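Side-chain contacts in cytoplasmic protein (Cryptococcus neoformans var. grubii serotype A, PDB 7LPO), which probably hydrolyses the beta-glucosidic bond of steryl glucosides, as a sterylglucosidase of glycoside hydrolase family 5: residues 520-525 with 554-559; 301-306 with 366-371; 247-252 with 417-422; 752-757 with 762-767; 228-231 with 237-240. One frame throughout, in Å; residues are numbered along the deposited sequence.

How the interactions relate
Interaction 1 includes Glu521, which hydrogen-bonds a bound Tris molecule, probably in the sugar site of the catalytic barrel. Interactions 3 and 5 share helix 232-254, with nearest atoms about 8 Å apart; interaction 5 holds its start to the hairpin before it, and interaction 3 packs its later turns against the end of helix 400-419. Interaction 2 sits on the same side of the chain's centre as interaction 5, about 7 Å away at the nearest atoms, and joins two short helices. Interaction 4 belongs to the C-terminal beta domain, with its centre about 64 Å from that of interaction 2 and about 29 Å from that of interaction 1.

Interaction 1. Residues 520-525 with 554-559; sequences GEIGIP and DCSMNA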
# COMPACT_ATOMS: atom_id res chain seq x y z
N GLY A 520 -5.49 4.04 -0.14
CA GLY A 520 -4.56 3.58 -1.16
C GLY A 520 -4.35 2.09 -1.19
O GLY A 520 -3.94 1.55 -2.23
N GLU A 521 -4.57 1.41 -0.08
CA GLU A 521 -4.54 -0.04 -0.03
C GLU A 521 -5.63 -0.54 0.91
O GLU A 521 -5.79 -0.01 2.02
CB GLU A 521 -3.20 -0.59 0.46
CG GLU A 521 -2.01 -0.28 -0.39
CD GLU A 521 -0.75 -1.03 0.08
OE1 GLU A 521 -0.89 -2.00 0.86
OE2 GLU A 521 0.36 -0.62 -0.32
N ILE A 522 -6.34 -1.57 0.47
CA ILE A 522 -7.31 -2.28 1.31
C ILE A 522 -7.56 -3.62 0.64
O ILE A 522 -7.57 -3.72 -0.59
CB ILE A 522 -8.61 -1.46 1.49
CG1 ILE A 522 -9.63 -2.23 2.34
CG2 ILE A 522 -9.24 -1.10 0.15
CD1 ILE A 522 -10.73 -1.35 2.91
N GLY A 523 -7.70 -4.67 1.45
CA GLY A 523 -7.89 -6.00 0.90
C GLY A 523 -7.95 -7.07 1.96
O GLY A 523 -7.87 -6.79 3.16
N ILE A 524 -8.10 -8.31 1.50
CA ILE A 524 -8.24 -9.48 2.38
C ILE A 524 -7.45 -10.64 1.81
O ILE A 524 -7.16 -10.69 0.61
CB ILE A 524 -9.71 -9.90 2.57
CG1 ILE A 524 -10.36 -10.21 1.22
CG2 ILE A 524 -10.52 -8.80 3.27
CD1 ILE A 524 -10.48 -11.69 0.89
N PRO A 525 -7.10 -11.61 2.66
CA PRO A 525 -6.37 -12.81 2.18
C PRO A 525 -7.31 -13.88 1.63
O PRO A 525 -8.32 -14.22 2.25
CB PRO A 525 -5.64 -13.31 3.42
CG PRO A 525 -6.59 -12.90 4.56
CD PRO A 525 -7.19 -11.57 4.13
N ASP A 554 -16.51 -8.26 1.41
CA ASP A 554 -17.69 -7.39 1.41
C ASP A 554 -17.74 -6.49 2.64
O ASP A 554 -18.21 -5.35 2.54
CB ASP A 554 -18.95 -8.26 1.32
CG ASP A 554 -20.22 -7.45 1.20
OD1 ASP A 554 -20.27 -6.49 0.41
OD2 ASP A 554 -21.19 -7.78 1.91
N CYS A 555 -17.27 -6.97 3.79
CA CYS A 555 -17.18 -6.12 4.97
C CYS A 555 -16.19 -4.97 4.75
O CYS A 555 -16.49 -3.81 5.06
CB CYS A 555 -16.76 -6.95 6.18
SG CYS A 555 -16.40 -5.97 7.64
N SER A 556 -15.02 -5.27 4.20
CA SER A 556 -14.05 -4.21 3.95
C SER A 556 -14.56 -3.24 2.89
O SER A 556 -14.37 -2.02 3.02
CB SER A 556 -12.70 -4.80 3.53
OG SER A 556 -11.94 -5.13 4.67
N MET A 557 -15.21 -3.75 1.84
CA MET A 557 -15.74 -2.86 0.81
C MET A 557 -16.93 -2.04 1.32
O MET A 557 -17.06 -0.86 1.00
CB MET A 557 -16.14 -3.68 -0.42
CG MET A 557 -14.99 -4.29 -1.20
SD MET A 557 -13.84 -3.05 -1.83
CE MET A 557 -12.51 -3.21 -0.65
N ASN A 558 -17.82 -2.67 2.08
CA ASN A 558 -18.92 -1.91 2.67
C ASN A 558 -18.41 -0.79 3.56
O ASN A 558 -19.06 0.25 3.68
CB ASN A 558 -19.83 -2.85 3.47
CG ASN A 558 -20.99 -2.11 4.17
OD1 ASN A 558 -21.90 -1.61 3.52
ND2 ASN A 558 -20.94 -2.05 5.50
N ALA A 559 -17.23 -0.96 4.15
CA ALA A 559 -16.70 0.04 5.07
C ALA A 559 -16.34 1.32 4.33
O ALA A 559 -16.33 2.41 4.92
CB ALA A 559 -15.50 -0.52 5.82
O HOH W 1 -9.20 -5.18 4.80
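Ile522 and Ile524 lie where the chain leaves strand 518-522 in an extended path, and they turn toward one flank of helix 547-559, at Ser556 and Met557, with no direct hydrogen bond across the gap. Ile522 does most of the touching. Its CG1 stands opposite the backbone N (chi1 179°), and this sends the longer branch out to the helix, where CD1 comes 3.7 Å from Ser556 O and 4.0 Å from Ser556 CB. The shorter branch is turned to Met557: Ile522 CG2 meets Met557 CE at 4.0 Å. Bends at chi2 and chi3 bring that methyl back toward the strand, although Met557 leaves its backbone in another direction, and the two side chains run past each other in opposite senses. Ile524 adds a looser touch, with CG2 4.2 Å from Ser556 OG. One water joins the segments, donating to Gly523 O at 2.7 Å and to Ser556 OG at 2.7 Å.

Around this core, Met557 also rests on Tyr568 and Ile570 of the adjoining strand 567-570, while Ile524 packs on Gln549, Ala552 and Met553 of the same helix. On strand 518-522, Glu521 pairs with Arg100 and hydrogen-bonds Tyr454 and the Tris amine, consistent with this strand end lying beside the sugar site, as in family 5 barrels. Branched aliphatic and thioether carbons thus pack the side of this barrel strand away from Glu521 against its helix, and one water donates to both a glycine carbonyl and a serine hydroxyl, the polar link in an otherwise largely apolar contact.

Interaction 2. Residues 301-306 with 366-371; sequences EGMRLG and CIWAHH
Met303 reaches from helix 299-306 to Cys366 and Trp368, and its chain can be followed outward. CB directs it toward the other segment, and CG then passes Cys366 SG at 4.4 Å, a loose apolar touch. Beyond CG the chain is fully extended (chi2 170°, chi3 -173°), which carries SD on to Trp368, 4.1 Å from its CB. The sulfur lies 5.2 Å from the centroid of the five-membered Trp368 ring and approaches it obliquely, a Met-aromatic contact. At the tip, CE makes the tightest approach, 3.7 Å from Trp368 CD1, so the methyl, not the sulfur, comes nearest the five-membered ring, again obliquely. The two side chains cross at about a right angle.

Both partners are fixed by other bonds. Cys366 is the N-cap of the short helix 367-370, its SG accepting from Ala369 N at 3.5 Å, nearly straight at 169°. Trp368 NE1 bonds to Thr210 OG1, and the Trp368 ring meets Phe387 edge-to-face. Trp374 of strand 374-375 packs on both Met303 and Cys366, while helix 206-221 supplies Thr213 beside the indole; the contact thus joins helix 299-306 to helix 367-370, with that strand and that helix among its neighbours.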
# COMPACT_ATOMS: atom_id res chain seq x y z
N GLU A 301 18.83 -6.51 22.54
CA GLU A 301 19.13 -7.90 22.21
C GLU A 301 19.52 -8.04 20.75
O GLU A 301 20.40 -8.85 20.42
CB GLU A 301 17.93 -8.80 22.53
CG GLU A 301 17.70 -9.03 24.01
CD GLU A 301 16.50 -9.93 24.29
OE1 GLU A 301 15.54 -9.94 23.49
OE2 GLU A 301 16.52 -10.64 25.33
N GLY A 302 18.89 -7.28 19.86
CA GLY A 302 19.22 -7.38 18.45
C GLY A 302 20.61 -6.84 18.13
O GLY A 302 21.31 -7.38 17.27
N MET A 303 21.01 -5.77 18.82
CA MET A 303 22.36 -5.24 18.67
C MET A 303 23.40 -6.24 19.16
O MET A 303 24.43 -6.44 18.51
CB MET A 303 22.49 -3.92 19.45
CG MET A 303 21.69 -2.76 18.85
SD MET A 303 21.63 -1.31 19.93
CE MET A 303 20.47 -0.28 19.05
N ARG A 304 23.16 -6.88 20.30
CA ARG A 304 24.07 -7.93 20.76
C ARG A 304 24.15 -9.06 19.75
O ARG A 304 25.23 -9.59 19.47
CB ARG A 304 23.64 -8.48 22.11
CG ARG A 304 23.79 -7.50 23.27
CD ARG A 304 22.95 -7.97 24.43
NE ARG A 304 22.96 -7.03 25.55
CZ ARG A 304 22.01 -6.97 26.48
NH1 ARG A 304 20.96 -7.79 26.40
NH2 ARG A 304 22.10 -6.09 27.47
N LEU A 305 23.00 -9.45 19.20
CA LEU A 305 22.99 -10.47 18.15
C LEU A 305 23.79 -10.00 16.94
O LEU A 305 24.51 -10.78 16.31
CB LEU A 305 21.54 -10.79 17.75
CG LEU A 305 20.72 -11.60 18.75
CD1 LEU A 305 19.24 -11.64 18.33
CD2 LEU A 305 21.26 -13.01 18.88
N GLY A 306 23.64 -8.73 16.57
CA GLY A 306 24.37 -8.20 15.43
C GLY A 306 25.87 -8.15 15.65
O GLY A 306 26.62 -7.96 14.68
N CYS A 366 29.36 -2.56 15.83
CA CYS A 366 28.04 -1.96 15.91
C CYS A 366 28.13 -0.44 15.82
O CYS A 366 28.86 0.20 16.58
CB CYS A 366 27.35 -2.34 17.22
SG CYS A 366 25.70 -1.64 17.42
N ILE A 367 27.37 0.13 14.88
CA ILE A 367 27.39 1.58 14.69
C ILE A 367 26.71 2.30 15.85
O ILE A 367 27.03 3.47 16.12
CB ILE A 367 26.74 1.93 13.34
CG1 ILE A 367 27.09 3.37 12.93
CG2 ILE A 367 25.23 1.73 13.36
CD1 ILE A 367 28.60 3.61 12.76
N TRP A 368 25.80 1.63 16.57
CA TRP A 368 25.13 2.28 17.70
C TRP A 368 26.01 2.28 18.94
O TRP A 368 26.05 3.27 19.67
CB TRP A 368 23.80 1.58 17.96
CG TRP A 368 22.96 1.62 16.73
CD1 TRP A 368 22.46 0.55 16.05
CD2 TRP A 368 22.54 2.79 16.02
NE1 TRP A 368 21.76 0.98 14.94
CE2 TRP A 368 21.79 2.35 14.91
CE3 TRP A 368 22.73 4.16 16.21
CZ2 TRP A 368 21.22 3.24 14.01
CZ3 TRP A 368 22.17 5.03 15.31
CH2 TRP A 368 21.42 4.57 14.23
N ALA A 369 26.76 1.19 19.16
CA ALA A 369 27.81 1.22 20.16
C ALA A 369 28.83 2.31 19.84
O ALA A 369 29.32 3.01 20.74
CB ALA A 369 28.51 -0.14 20.23
N HIS A 370 29.15 2.48 18.56
CA HIS A 370 30.12 3.47 18.14
C HIS A 370 29.64 4.89 18.42
O HIS A 370 30.47 5.80 18.49
CB HIS A 370 30.43 3.30 16.66
CG HIS A 370 31.59 4.12 16.20
ND1 HIS A 370 32.83 4.05 16.79
CD2 HIS A 370 31.69 5.03 15.20
CE1 HIS A 370 33.66 4.87 16.17
NE2 HIS A 370 32.99 5.49 15.21
N HIS A 371 28.34 5.09 18.55
CA HIS A 371 27.78 6.37 18.95
C HIS A 371 27.46 6.42 20.44
O HIS A 371 26.81 7.36 20.89
CB HIS A 371 26.53 6.68 18.12
CG HIS A 371 26.85 7.13 16.73
ND1 HIS A 371 27.07 6.25 15.69
CD2 HIS A 371 27.06 8.37 16.22
CE1 HIS A 371 27.37 6.93 14.59
NE2 HIS A 371 27.36 8.22 14.89

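Interaction 3. Residues 247-252 with 417-422; sequences LAKRIA and RLHHPE
His419 is the residue of 417-422 that meets helix 232-254, touching Ala248, Lys249 and Ala252. The segment starts with Arg417, still in helix 400-419, whose guanidinium heads away to the carbonyls of Ser423 and Leu443. Leu418 follows, with CG about 4.3 Å above one face of the His419 ring and offset toward its rim. His419 itself closes the helix. Its CG is opposite the carbonyl carbon (chi1 -55°), an orientation that lays the imidazole against Lys249. Lys249 CB sits over the centre of the other face, 3.6 Å from the ring centroid and only 13° off the normal, a clear CH-pi contact. The lysine chain continues across the ring, its CD 3.6 Å from His419 CE1, then bends at chi3 and chi4; NZ ends in a salt bridge with Glu253 instead of at the imidazole. Nearer the backbone, Ala248 CB meets His419 CB at 3.8 Å. The backbone takes part as well: Ala252 CB comes within 3.2 Å of His419 O, a close approach of methyl to carbonyl oxygen.

At His420 the chain leaves the helix and the side chain turns inward, ND1 bonding to Trp266 NE1 and NE2 to Asp260. Glu422 then reaches Ser9, Thr12 and Tyr20 near the N-terminus. Ala248 also rests on Trp266, so this tryptophan of strand 263-267 touches both segments. The contact packs helix 232-254 side-on against the end of helix 400-419, outside strands 263-267 and 424-427 of the barrel.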
# COMPACT_ATOMS: atom_id res chain seq x y z
N LEU A 247 12.23 9.08 -13.07
CA LEU A 247 11.05 8.50 -13.69
C LEU A 247 10.05 9.59 -14.06
O LEU A 247 9.56 9.65 -15.19
CB LEU A 247 10.41 7.47 -12.76
CG LEU A 247 9.09 6.85 -13.18
CD1 LEU A 247 9.23 6.24 -14.56
CD2 LEU A 247 8.64 5.80 -12.16
N ALA A 248 9.75 10.48 -13.10
CA ALA A 248 8.84 11.59 -13.36
C ALA A 248 9.32 12.44 -14.52
O ALA A 248 8.55 12.76 -15.44
CB ALA A 248 8.68 12.46 -12.11
N LYS A 249 10.59 12.83 -14.50
CA LYS A 249 11.17 13.58 -15.61
C LYS A 249 11.01 12.83 -16.92
O LYS A 249 10.67 13.42 -17.95
CB LYS A 249 12.65 13.85 -15.33
CG LYS A 249 13.39 14.52 -16.46
CD LYS A 249 14.60 15.29 -15.92
CE LYS A 249 15.89 14.72 -16.46
NZ LYS A 249 15.99 14.96 -17.92
N ARG A 250 11.27 11.52 -16.91
CA ARG A 250 11.15 10.73 -18.13
C ARG A 250 9.73 10.78 -18.68
O ARG A 250 9.53 10.96 -19.88
CB ARG A 250 11.56 9.28 -17.86
CG ARG A 250 11.68 8.43 -19.10
CD ARG A 250 13.08 8.56 -19.66
NE ARG A 250 13.34 7.63 -20.75
CZ ARG A 250 14.52 7.51 -21.35
NH1 ARG A 250 15.54 8.27 -20.95
NH2 ARG A 250 14.69 6.65 -22.34
N ILE A 251 8.74 10.60 -17.81
CA ILE A 251 7.35 10.68 -18.25
C ILE A 251 7.06 12.07 -18.78
O ILE A 251 6.39 12.23 -19.81
CB ILE A 251 6.40 10.32 -17.09
CG1 ILE A 251 6.50 8.84 -16.73
CG2 ILE A 251 4.97 10.68 -17.45
CD1 ILE A 251 5.89 8.53 -15.37
N ALA A 252 7.54 13.10 -18.09
CA ALA A 252 7.23 14.47 -18.49
C ALA A 252 7.85 14.82 -19.84
O ALA A 252 7.26 15.57 -20.62
CB ALA A 252 7.71 15.45 -17.41
N ARG A 417 6.82 17.96 -8.12
CA ARG A 417 6.20 19.10 -8.79
C ARG A 417 7.14 19.72 -9.83
O ARG A 417 6.67 20.32 -10.80
CB ARG A 417 5.78 20.15 -7.76
CG ARG A 417 4.48 19.83 -7.00
CD ARG A 417 3.24 20.45 -7.65
NE ARG A 417 2.01 19.93 -7.06
CZ ARG A 417 1.52 20.32 -5.89
NH1 ARG A 417 2.12 21.25 -5.18
NH2 ARG A 417 0.40 19.77 -5.43
N LEU A 418 8.45 19.56 -9.65
CA LEU A 418 9.39 20.08 -10.63
C LEU A 418 9.14 19.46 -12.00
O LEU A 418 9.20 20.15 -13.02
CB LEU A 418 10.82 19.80 -10.17
CG LEU A 418 11.95 20.38 -11.02
CD1 LEU A 418 11.83 21.90 -11.09
CD2 LEU A 418 13.29 19.96 -10.46
N HIS A 419 8.84 18.17 -12.03
CA HIS A 419 8.62 17.46 -13.28
C HIS A 419 7.15 17.28 -13.62
O HIS A 419 6.82 17.02 -14.78
CB HIS A 419 9.30 16.08 -13.22
CG HIS A 419 10.75 16.15 -12.88
ND1 HIS A 419 11.65 16.86 -13.65
CD2 HIS A 419 11.46 15.62 -11.86
CE1 HIS A 419 12.86 16.76 -13.11
NE2 HIS A 419 12.77 16.01 -12.03
N HIS A 420 6.26 17.41 -12.64
CA HIS A 420 4.82 17.23 -12.84
C HIS A 420 4.16 18.41 -12.15
O HIS A 420 3.73 18.32 -11.00
CB HIS A 420 4.37 15.88 -12.27
CG HIS A 420 2.96 15.53 -12.62
ND1 HIS A 420 2.41 14.30 -12.34
CD2 HIS A 420 1.97 16.27 -13.19
CE1 HIS A 420 1.14 14.29 -12.72
NE2 HIS A 420 0.86 15.47 -13.25
N PRO A 421 4.06 19.55 -12.85
CA PRO A 421 3.61 20.79 -12.18
C PRO A 421 2.23 20.70 -11.58
O PRO A 421 1.99 21.34 -10.55
CB PRO A 421 3.66 21.84 -13.30
CG PRO A 421 4.66 21.32 -14.28
CD PRO A 421 4.57 19.81 -14.21
N GLU A 422 1.30 19.97 -12.20
CA GLU A 422 -0.07 19.86 -11.70
C GLU A 422 -0.29 18.60 -10.87
O GLU A 422 -1.44 18.17 -10.69
CB GLU A 422 -1.05 19.87 -12.88
CG GLU A 422 -0.99 21.10 -13.76
CD GLU A 422 -1.47 22.34 -13.05
OE1 GLU A 422 -1.95 22.24 -11.90
OE2 GLU A 422 -1.36 23.43 -13.64

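Interaction 4. Residues 752-757 with 762-767; sequences WWYPVP and EVYTIE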
# COMPACT_ATOMS: atom_id res chain seq x y z
N TRP A 752 -28.36 9.59 -14.75
CA TRP A 752 -29.40 10.11 -13.88
C TRP A 752 -29.41 11.63 -13.96
O TRP A 752 -28.53 12.30 -13.41
CB TRP A 752 -29.17 9.62 -12.45
CG TRP A 752 -30.24 9.99 -11.48
CD1 TRP A 752 -31.52 10.38 -11.77
CD2 TRP A 752 -30.13 10.00 -10.05
NE1 TRP A 752 -32.21 10.63 -10.61
CE2 TRP A 752 -31.38 10.40 -9.54
CE3 TRP A 752 -29.10 9.71 -9.16
CZ2 TRP A 752 -31.62 10.52 -8.18
CZ3 TRP A 752 -29.34 9.82 -7.82
CH2 TRP A 752 -30.59 10.22 -7.34
N TRP A 753 -30.39 12.17 -14.68
CA TRP A 753 -30.60 13.61 -14.78
C TRP A 753 -31.61 14.05 -13.73
O TRP A 753 -32.62 13.36 -13.51
CB TRP A 753 -31.12 14.02 -16.16
CG TRP A 753 -30.23 13.74 -17.33
CD1 TRP A 753 -29.42 14.62 -17.97
CD2 TRP A 753 -30.09 12.50 -18.02
NE1 TRP A 753 -28.78 14.01 -19.01
CE2 TRP A 753 -29.17 12.70 -19.06
CE3 TRP A 753 -30.66 11.23 -17.86
CZ2 TRP A 753 -28.80 11.69 -19.93
CZ3 TRP A 753 -30.29 10.23 -18.73
CH2 TRP A 753 -29.37 10.46 -19.75
N TYR A 754 -31.37 15.20 -13.11
CA TYR A 754 -32.36 15.75 -12.20
C TYR A 754 -32.15 17.25 -12.09
O TYR A 754 -31.04 17.74 -12.31
CB TYR A 754 -32.29 15.10 -10.80
CG TYR A 754 -30.91 14.85 -10.25
CD1 TYR A 754 -30.09 15.89 -9.84
CD2 TYR A 754 -30.43 13.55 -10.10
CE1 TYR A 754 -28.82 15.65 -9.32
CE2 TYR A 754 -29.17 13.30 -9.59
CZ TYR A 754 -28.38 14.35 -9.20
OH TYR A 754 -27.13 14.08 -8.69
N PRO A 755 -33.20 18.01 -11.79
CA PRO A 755 -33.02 19.44 -11.51
C PRO A 755 -32.57 19.68 -10.08
O PRO A 755 -33.02 19.01 -9.15
CB PRO A 755 -34.42 20.02 -11.75
CG PRO A 755 -35.34 18.89 -11.38
CD PRO A 755 -34.63 17.62 -11.79
N VAL A 756 -31.69 20.66 -9.91
CA VAL A 756 -31.26 21.04 -8.57
C VAL A 756 -32.43 21.73 -7.88
O VAL A 756 -33.38 22.17 -8.55
CB VAL A 756 -30.01 21.93 -8.60
CG1 VAL A 756 -28.98 21.34 -9.56
CG2 VAL A 756 -30.37 23.35 -9.00
N PRO A 757 -32.43 21.83 -6.55
CA PRO A 757 -33.49 22.57 -5.87
C PRO A 757 -33.42 24.06 -6.19
O PRO A 757 -32.35 24.63 -6.39
CB PRO A 757 -33.24 22.31 -4.38
CG PRO A 757 -32.28 21.15 -4.33
CD PRO A 757 -31.49 21.21 -5.61
N GLU A 762 -31.09 19.61 -0.77
CA GLU A 762 -32.06 18.54 -0.67
C GLU A 762 -31.36 17.23 -1.02
O GLU A 762 -30.46 17.21 -1.87
CB GLU A 762 -33.24 18.80 -1.60
CG GLU A 762 -34.51 18.04 -1.28
CD GLU A 762 -35.67 18.51 -2.14
OE1 GLU A 762 -35.72 19.72 -2.46
OE2 GLU A 762 -36.52 17.67 -2.51
N VAL A 763 -31.75 16.16 -0.35
CA VAL A 763 -31.19 14.84 -0.60
C VAL A 763 -32.11 14.10 -1.57
O VAL A 763 -33.27 13.81 -1.25
CB VAL A 763 -31.02 14.04 0.70
CG1 VAL A 763 -30.52 12.63 0.38
CG2 VAL A 763 -30.07 14.76 1.64
N TYR A 764 -31.58 13.77 -2.74
CA TYR A 764 -32.23 12.87 -3.68
C TYR A 764 -31.73 11.45 -3.44
O TYR A 764 -30.65 11.23 -2.91
CB TYR A 764 -31.93 13.29 -5.12
CG TYR A 764 -32.33 14.70 -5.50
CD1 TYR A 764 -33.03 15.51 -4.63
CD2 TYR A 764 -32.01 15.19 -6.75
CE1 TYR A 764 -33.40 16.80 -5.00
CE2 TYR A 764 -32.36 16.46 -7.12
CZ TYR A 764 -33.05 17.26 -6.25
OH TYR A 764 -33.40 18.53 -6.65
N THR A 765 -32.54 10.47 -3.85
CA THR A 765 -32.19 9.08 -3.68
C THR A 765 -32.51 8.29 -4.94
O THR A 765 -33.44 8.62 -5.68
CB THR A 765 -32.92 8.42 -2.49
OG1 THR A 765 -34.33 8.39 -2.74
CG2 THR A 765 -32.63 9.18 -1.20
N ILE A 766 -31.75 7.23 -5.15
CA ILE A 766 -31.98 6.29 -6.25
C ILE A 766 -31.76 4.89 -5.70
O ILE A 766 -30.78 4.65 -4.99
CB ILE A 766 -31.07 6.57 -7.46
CG1 ILE A 766 -31.51 5.72 -8.65
CG2 ILE A 766 -29.61 6.31 -7.13
CD1 ILE A 766 -31.04 6.26 -9.99
N GLU A 767 -32.68 3.98 -6.01
CA GLU A 767 -32.60 2.60 -5.56
C GLU A 767 -32.67 1.67 -6.76
O GLU A 767 -33.43 1.89 -7.70
CB GLU A 767 -33.73 2.29 -4.58
CG GLU A 767 -33.78 3.25 -3.40
CD GLU A 767 -35.11 3.24 -2.69
OE1 GLU A 767 -35.36 2.30 -1.92
OE2 GLU A 767 -35.91 4.19 -2.92
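Trp752 has Ile766 on one face and the ring of Tyr754 edge-on at the other. On the first side Ile766 CB lies 3.8 Å from the centroid of the six-membered ring, 18° off its normal, while Ile766 CG2 meets Trp752 CZ3 at 3.6 Å. On the second, Tyr754 CD2 stands over the middle of the indole. The series continues: Tyr764 drives its own edge into a face of Tyr754, the planes at 89° and the centroids 5.1 Å apart, a T-shaped pair. With CG in the cramped place between backbone N and carbonyl carbon (chi1 41°), Tyr754 offers an edge to the indole and a face to Tyr764.

The phenol of Tyr764 donates from OH to Pro755 O at 2.6 Å, in the carbonyl plane, and Pro757 CD lies 3.5 Å from Tyr764 OH. Farther on, Pro757 CG rests on Glu762 CB at 3.7 Å. The two segments run nearly antiparallel, without backbone bonds between them; strand 749-753 pairs with 707-710 and 742-746, strand 761-770 with 689-696 and 734-738, as in the two layers of a beta sandwich. His740 stacks on Tyr764 and takes Trp752 NE1 at its carbonyl. Perpendicular rings thus pack between the layers, and the short phenol bond to Pro755 O ties the turn-side end of one segment to the other strand.

Interaction 5. Residues 228-231 with 237-240; sequences DGKN and QDHF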
# COMPACT_ATOMS: atom_id res chain seq x y z
N ASP A 228 30.46 9.91 0.87
CA ASP A 228 30.55 10.91 -0.20
C ASP A 228 30.42 12.32 0.38
O ASP A 228 29.80 13.21 -0.21
CB ASP A 228 29.50 10.68 -1.28
CG ASP A 228 29.96 9.66 -2.31
OD1 ASP A 228 31.11 9.21 -2.23
OD2 ASP A 228 29.15 9.30 -3.20
N GLY A 229 31.00 12.52 1.56
CA GLY A 229 30.93 13.81 2.21
C GLY A 229 29.57 14.21 2.73
O GLY A 229 29.42 15.34 3.20
N LYS A 230 28.58 13.31 2.66
CA LYS A 230 27.23 13.56 3.18
C LYS A 230 26.93 12.63 4.35
O LYS A 230 27.46 11.51 4.42
CB LYS A 230 26.15 13.32 2.12
CG LYS A 230 26.17 14.18 0.88
CD LYS A 230 25.17 13.58 -0.11
CE LYS A 230 24.81 14.54 -1.24
NZ LYS A 230 23.73 13.98 -2.12
N ASN A 231 26.04 13.04 5.24
CA ASN A 231 25.49 12.06 6.16
C ASN A 231 24.72 11.00 5.37
O ASN A 231 24.10 11.27 4.34
CB ASN A 231 24.57 12.72 7.19
CG ASN A 231 24.10 11.73 8.27
OD1 ASN A 231 23.11 11.02 8.11
ND2 ASN A 231 24.84 11.67 9.37
N GLN A 237 18.38 9.50 1.08
CA GLN A 237 17.19 10.23 0.65
C GLN A 237 17.41 10.86 -0.73
O GLN A 237 16.51 10.83 -1.58
CB GLN A 237 16.81 11.32 1.67
CG GLN A 237 16.21 10.79 2.96
CD GLN A 237 15.37 11.84 3.70
OE1 GLN A 237 14.65 12.63 3.09
NE2 GLN A 237 15.45 11.82 5.03
N ASP A 238 18.59 11.44 -0.97
CA ASP A 238 18.85 12.08 -2.26
C ASP A 238 18.83 11.07 -3.40
O ASP A 238 18.35 11.38 -4.50
CB ASP A 238 20.19 12.81 -2.24
CG ASP A 238 20.16 14.09 -1.41
OD1 ASP A 238 19.08 14.46 -0.91
OD2 ASP A 238 21.22 14.72 -1.26
N HIS A 239 19.37 9.87 -3.18
CA HIS A 239 19.36 8.89 -4.27
C HIS A 239 17.95 8.39 -4.53
O HIS A 239 17.56 8.18 -5.69
CB HIS A 239 20.32 7.73 -3.95
CG HIS A 239 21.75 8.02 -4.28
ND1 HIS A 239 22.61 8.63 -3.39
CD2 HIS A 239 22.47 7.80 -5.40
CE1 HIS A 239 23.80 8.77 -3.95
NE2 HIS A 239 23.74 8.28 -5.17
N PHE A 240 17.14 8.22 -3.48
CA PHE A 240 15.76 7.77 -3.67
C PHE A 240 14.94 8.84 -4.39
O PHE A 240 14.20 8.55 -5.33
CB PHE A 240 15.13 7.41 -2.33
CG PHE A 240 13.64 7.23 -2.39
CD1 PHE A 240 13.09 6.11 -3.00
CD2 PHE A 240 12.79 8.18 -1.86
CE1 PHE A 240 11.71 5.95 -3.07
CE2 PHE A 240 11.43 8.02 -1.93
CZ PHE A 240 10.88 6.90 -2.52
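Lys230 and Asp238 form a salt bridge across the junction of a beta hairpin and the N-terminal part of helix 232-254. The hairpin is tight: Asp228 and Gly229, both with positive phi, fit a type I' turn between strands 226-227 and 230-231. Asn231 is then the N-cap of the helix, its OD1 bonded to Gln233 N. Lys230 therefore lies just before the helix begins, and Asp238 lies nearly two turns into it.

The two side chains lean toward each other across a wide gap, their CA atoms 10.1 Å apart. The lysine spans the larger share, extended beyond CG with chi2 170°, chi3 165° and chi4 -175°. It comes at the short aspartate obliquely, and contact is made only at the ends: the ammonium group meets one carboxylate oxygen, with CE following at 3.6 Å from OD2. His239 lies nearby but has its own partner, ND1 bonding to the Phe235 carbonyl one turn back. The bridge is at the surface, so solvent probably weakens its pull, yet it ties the hairpin's last strand to the helix. Lys230 NZ donates to Asp238 OD2 at 2.8 Å, on the anti lone pair, away from OD1.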